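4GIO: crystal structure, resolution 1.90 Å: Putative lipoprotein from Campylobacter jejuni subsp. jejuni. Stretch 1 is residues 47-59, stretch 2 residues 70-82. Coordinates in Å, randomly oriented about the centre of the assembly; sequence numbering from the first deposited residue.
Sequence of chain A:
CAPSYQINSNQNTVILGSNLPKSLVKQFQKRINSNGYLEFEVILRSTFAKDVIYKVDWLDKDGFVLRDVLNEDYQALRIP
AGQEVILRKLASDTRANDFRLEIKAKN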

# COMPACT_ATOMS: atom_id res chain seq x y z
N THR A 47 6.60 12.72 11.66
CA THR A 47 7.47 13.34 12.63
C THR A 47 7.68 12.48 13.87
O THR A 47 8.79 12.34 14.36
N PHE A 48 6.61 11.86 14.33
CA PHE A 48 6.57 11.00 15.49
C PHE A 48 6.40 9.57 15.08
O PHE A 48 5.72 9.26 14.09
N ALA A 49 6.98 8.69 15.86
CA ALA A 49 6.88 7.27 15.63
C ALA A 49 5.39 6.85 15.66
O ALA A 49 4.63 7.30 16.50
N LYS A 50 4.95 6.04 14.71
CA LYS A 50 3.55 5.63 14.67
C LYS A 50 3.48 4.15 14.36
O LYS A 50 4.25 3.68 13.51
N ASP A 51 2.53 3.44 14.97
CA ASP A 51 2.26 2.09 14.57
C ASP A 51 0.98 2.19 13.73
O ASP A 51 -0.02 2.77 14.15
N VAL A 52 1.06 1.63 12.54
CA VAL A 52 -0.10 1.56 11.69
C VAL A 52 -0.43 0.17 11.21
O VAL A 52 0.39 -0.76 11.33
N ILE A 53 -1.65 0.04 10.70
CA ILE A 53 -2.10 -1.26 10.18
C ILE A 53 -2.54 -1.02 8.75
O ILE A 53 -3.32 -0.13 8.51
N TYR A 54 -2.00 -1.78 7.79
CA TYR A 54 -2.39 -1.59 6.37
C TYR A 54 -3.07 -2.82 5.72
O TYR A 54 -2.89 -3.98 6.19
N LYS A 55 -3.82 -2.56 4.64
CA LYS A 55 -4.48 -3.63 3.91
C LYS A 55 -4.39 -3.37 2.43
O LYS A 55 -4.70 -2.28 2.00
N VAL A 56 -4.04 -4.37 1.63
CA VAL A 56 -3.89 -4.23 0.18
C VAL A 56 -5.03 -4.93 -0.57
O VAL A 56 -5.36 -6.07 -0.23
N ASP A 57 -5.65 -4.22 -1.51
CA ASP A 57 -6.51 -4.86 -2.55
C ASP A 57 -5.79 -4.75 -3.90
O ASP A 57 -5.22 -3.70 -4.19
N TRP A 58 -5.74 -5.84 -4.67
CA TRP A 58 -5.20 -5.76 -6.05
C TRP A 58 -6.32 -5.55 -6.98
O TRP A 58 -7.33 -6.15 -6.80
N LEU A 59 -6.13 -4.68 -7.96
CA LEU A 59 -7.17 -4.32 -8.93
C LEU A 59 -6.79 -4.81 -10.35
O LEU A 59 -5.60 -4.74 -10.73
N LEU A 70 -4.80 -14.84 -3.59
CA LEU A 70 -4.53 -15.04 -2.17
C LEU A 70 -4.36 -13.65 -1.56
O LEU A 70 -3.53 -12.88 -2.01
N ASN A 71 -5.20 -13.28 -0.61
CA ASN A 71 -4.95 -11.99 -0.01
C ASN A 71 -4.25 -12.14 1.32
O ASN A 71 -4.46 -13.10 2.06
N GLU A 72 -3.40 -11.16 1.57
CA GLU A 72 -2.70 -11.00 2.79
C GLU A 72 -3.63 -10.31 3.82
O GLU A 72 -4.42 -9.40 3.51
N ASP A 73 -3.54 -10.76 5.06
CA ASP A 73 -4.34 -10.19 6.15
C ASP A 73 -3.87 -8.76 6.44
O ASP A 73 -2.88 -8.35 5.89
N TYR A 74 -4.58 -8.04 7.30
CA TYR A 74 -4.13 -6.75 7.78
C TYR A 74 -2.72 -6.98 8.31
O TYR A 74 -2.42 -8.07 8.87
N GLN A 75 -1.85 -6.01 8.07
CA GLN A 75 -0.43 -6.12 8.46
C GLN A 75 -0.06 -4.94 9.33
O GLN A 75 -0.40 -3.80 9.01
N ALA A 76 0.73 -5.18 10.36
CA ALA A 76 1.22 -4.05 11.18
C ALA A 76 2.48 -3.52 10.60
O ALA A 76 3.29 -4.26 9.97
N LEU A 77 2.69 -2.22 10.82
CA LEU A 77 3.88 -1.60 10.33
C LEU A 77 4.26 -0.51 11.29
O LEU A 77 3.41 0.30 11.68
N ARG A 78 5.55 -0.51 11.67
CA ARG A 78 6.12 0.53 12.52
C ARG A 78 6.74 1.64 11.66
O ARG A 78 7.61 1.39 10.83
N ILE A 79 6.29 2.88 11.83
CA ILE A 79 6.93 4.03 11.16
C ILE A 79 7.77 4.78 12.23
O ILE A 79 7.18 5.40 13.14
N PRO A 80 9.11 4.63 12.20
CA PRO A 80 10.01 5.34 13.18
C PRO A 80 9.97 6.84 13.00
O PRO A 80 9.73 7.32 11.91
N ALA A 81 10.14 7.58 14.09
CA ALA A 81 10.21 9.02 14.00
C ALA A 81 11.19 9.60 12.93
O ALA A 81 12.37 9.31 12.93
N GLY A 82 10.67 10.44 12.03
CA GLY A 82 11.47 11.07 10.99
C GLY A 82 12.36 10.26 10.05
O GLY A 82 13.22 10.85 9.39

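The pairing of these two stretches changes character partway along: direct antiparallel hydrogen bonding gives way to a water-filled seam beyond Tyr54. Between Lys50 and Tyr54 the strands are joined by three pairs of backbone hydrogen bonds, Lys50 with Ile79, Val52 with Leu77 and Tyr54 with Gln75. Past that point the backbones separate, and at Val56 and Glu72 the CA atoms are 7.4 Å apart. Water 1 accepts from Val56 N (2.9 Å) and lies 2.9 Å from Glu72 OE1, while water 2 donates to Val56 O (3.0 Å) and Asn71 OD1 (2.9 Å) and accepts from Glu72 N (3.0 Å), so the missing backbone bonds are replaced by solvent bridges. Water 3 continues the series, accepting from Trp58 N at 2.9 Å and lying 2.8 Å from Asn71 OD1; water 4 takes the indole proton of Trp58 NE1 at 3.0 Å.

Lys55 also reaches across this opening. Its side chain (t, p, t, p) lays CD over one face of the Tyr74 ring, 4.0 Å from the centroid, and carries NZ on to Glu72 O, a 2.9 Å hydrogen bond. The aliphatic chain thus covers the ring while the charged end finds a backbone acceptor. Tyr74, with chi1 m, also brings its CB to 3.7 Å from Ile53 CG2.

Within the paired region, Val52, Tyr54, Gln75, Leu77 and Ile79 share one face of the sheet. Tyr54 adopts chi1 p, and the end of its side chain comes nearer the partner strand: Gln75 CB sits over one ring face, 3.7 Å from the centroid, and Leu77 CB lies at the edge, 4.0 Å from Tyr54 CE2. The Tyr54 hydroxyl is hydrogen-bonded elsewhere in the structure. Gln75 (m, m) turns its amide back along its own stretch, where NE2 donates to Asp73 O at 3.1 Å. Val52, rotamer m, places CG2 4.0 Å from both Leu77 CB and Ile79 CD1, forming a small apolar cluster with Leu77 (t, p) and Ile79 (m, t). Lys50 starts from this same face, but its end leads away from the partner strand.

The other face carries Asp51, Ile53, Ala76 and Arg78. Asp51 (m) and Arg78 (t, p, t) are directly paired across the strands, and both side chains bend closer to make a salt bridge, Asp51 OD2 to Arg78 NH1 at 3.0 Å, with OD2 at the edge of the guanidinium. Beyond the strand ends, Ala49 CB packs 4.4 Å from Ala81 CB.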

# COMPACT_ATOMS: atom_id res chain seq x y z
CB THR A 47 6.92 14.67 13.12
OG1 THR A 47 6.16 15.32 12.08
CG2 THR A 47 8.14 15.49 13.61
CB PHE A 48 5.35 11.37 16.33
CG PHE A 48 5.31 12.80 16.72
CD1 PHE A 48 6.45 13.39 17.32
CD2 PHE A 48 4.14 13.55 16.56
CE1 PHE A 48 6.44 14.72 17.72
CE2 PHE A 48 4.12 14.88 16.96
CZ PHE A 48 5.27 15.47 17.53
CB ALA A 49 7.67 6.53 16.68
CB LYS A 50 2.86 6.30 13.49
CG LYS A 50 1.91 7.40 13.84
CD LYS A 50 2.53 8.68 13.34
CE LYS A 50 1.51 9.74 12.99
NZ LYS A 50 0.88 10.24 14.24
CB ASP A 51 2.06 1.12 15.75
CG ASP A 51 3.39 0.76 16.46
OD1 ASP A 51 4.42 0.49 15.79
OD2 ASP A 51 3.40 0.83 17.70
CB VAL A 52 0.07 2.49 10.46
CG1 VAL A 52 0.38 3.87 10.97
CG2 VAL A 52 1.17 1.95 9.53
CB ILE A 53 -3.24 -1.87 11.04
CG1 ILE A 53 -2.67 -2.45 12.35
CG2 ILE A 53 -4.02 -2.94 10.22
CD1 ILE A 53 -3.74 -2.57 13.45
CB TYR A 54 -1.20 -1.14 5.57
CG TYR A 54 -0.14 -2.14 5.34
CD1 TYR A 54 -0.21 -3.02 4.28
CD2 TYR A 54 0.99 -2.21 6.20
CE1 TYR A 54 0.83 -3.97 4.06
CE2 TYR A 54 2.04 -3.10 5.97
CZ TYR A 54 1.95 -3.98 4.92
OH TYR A 54 2.90 -4.89 4.70
CB LYS A 55 -5.95 -3.70 4.31
CG LYS A 55 -6.67 -4.96 3.68
CD LYS A 55 -6.27 -6.26 4.34
CE LYS A 55 -7.21 -7.42 3.92
NZ LYS A 55 -6.79 -7.98 2.62
CB VAL A 56 -2.58 -4.86 -0.29
CG1 VAL A 56 -2.42 -4.60 -1.84
CG2 VAL A 56 -1.39 -4.24 0.50
CB ASP A 57 -7.86 -4.15 -2.68
CG ASP A 57 -8.85 -4.55 -1.60
OD1 ASP A 57 -8.95 -5.78 -1.30
OD2 ASP A 57 -9.49 -3.62 -1.04
CB TRP A 58 -4.52 -7.09 -6.40
CG TRP A 58 -3.31 -7.32 -5.42
CD1 TRP A 58 -3.24 -8.20 -4.39
CD2 TRP A 58 -2.06 -6.64 -5.47
NE1 TRP A 58 -2.01 -8.11 -3.74
CE2 TRP A 58 -1.25 -7.20 -4.41
CE3 TRP A 58 -1.52 -5.66 -6.30
CZ2 TRP A 58 0.04 -6.76 -4.15
CZ3 TRP A 58 -0.21 -5.22 -6.04
CH2 TRP A 58 0.57 -5.81 -5.00
CB LEU A 59 -7.33 -2.80 -8.99
CG LEU A 59 -7.63 -2.07 -7.64
CD1 LEU A 59 -7.83 -0.58 -7.89
CD2 LEU A 59 -8.79 -2.77 -6.93
CB LEU A 70 -3.23 -15.83 -1.94
CG LEU A 70 -3.28 -17.35 -1.89
CD1 LEU A 70 -1.91 -17.97 -1.56
CD2 LEU A 70 -4.34 -17.87 -0.91
CB ASN A 71 -6.21 -11.11 0.09
CG ASN A 71 -6.76 -10.75 -1.29
OD1 ASN A 71 -6.13 -9.96 -2.05
ND2 ASN A 71 -7.88 -11.38 -1.66
CB GLU A 72 -1.42 -10.23 2.45
CG GLU A 72 -0.75 -9.43 3.53
CD GLU A 72 0.32 -8.45 2.94
OE1 GLU A 72 -0.01 -7.29 2.46
OE2 GLU A 72 1.49 -8.89 2.97
CB ASP A 73 -4.08 -11.05 7.39
CG ASP A 73 -5.18 -10.97 8.42
OD1 ASP A 73 -6.05 -10.08 8.40
OD2 ASP A 73 -5.17 -11.84 9.28
CB TYR A 74 -5.04 -6.25 8.89
CG TYR A 74 -6.42 -5.85 8.41
CD1 TYR A 74 -7.49 -6.77 8.42
CD2 TYR A 74 -6.66 -4.58 7.92
CE1 TYR A 74 -8.77 -6.40 7.99
CE2 TYR A 74 -7.93 -4.20 7.40
CZ TYR A 74 -8.99 -5.09 7.49
OH TYR A 74 -10.26 -4.74 7.07
CB GLN A 75 0.45 -6.07 7.23
CG GLN A 75 0.16 -7.18 6.26
CD GLN A 75 0.68 -8.50 6.80
OE1 GLN A 75 1.88 -8.63 7.08
NE2 GLN A 75 -0.22 -9.49 6.94
CB ALA A 76 1.47 -4.50 12.65
CB LEU A 77 3.69 -1.05 8.92
CG LEU A 77 4.79 -0.16 8.34
CD1 LEU A 77 6.10 -0.94 8.02
CD2 LEU A 77 4.30 0.59 7.04
CB ARG A 78 7.20 -0.05 13.42
CG ARG A 78 7.88 1.02 14.27
CD ARG A 78 7.08 1.25 15.52
NE ARG A 78 7.74 2.17 16.44
CZ ARG A 78 7.20 2.62 17.57
NH1 ARG A 78 5.99 2.24 17.93
NH2 ARG A 78 7.87 3.45 18.35
CB ILE A 79 5.87 4.96 10.52
CG1 ILE A 79 5.03 4.15 9.50
CG2 ILE A 79 6.50 6.08 9.78
CD1 ILE A 79 3.82 4.91 9.08
CB PRO A 80 11.42 4.81 12.83
CG PRO A 80 11.18 3.45 12.20
CD PRO A 80 9.88 3.67 11.38
CB ALA A 81 10.45 9.64 15.44
O HOH W 1 -2.78 -6.62 2.98
O HOH W 2 -4.13 -8.86 -0.23
O HOH W 3 -7.10 -8.28 -4.06
O HOH W 4 -1.88 -9.25 -0.92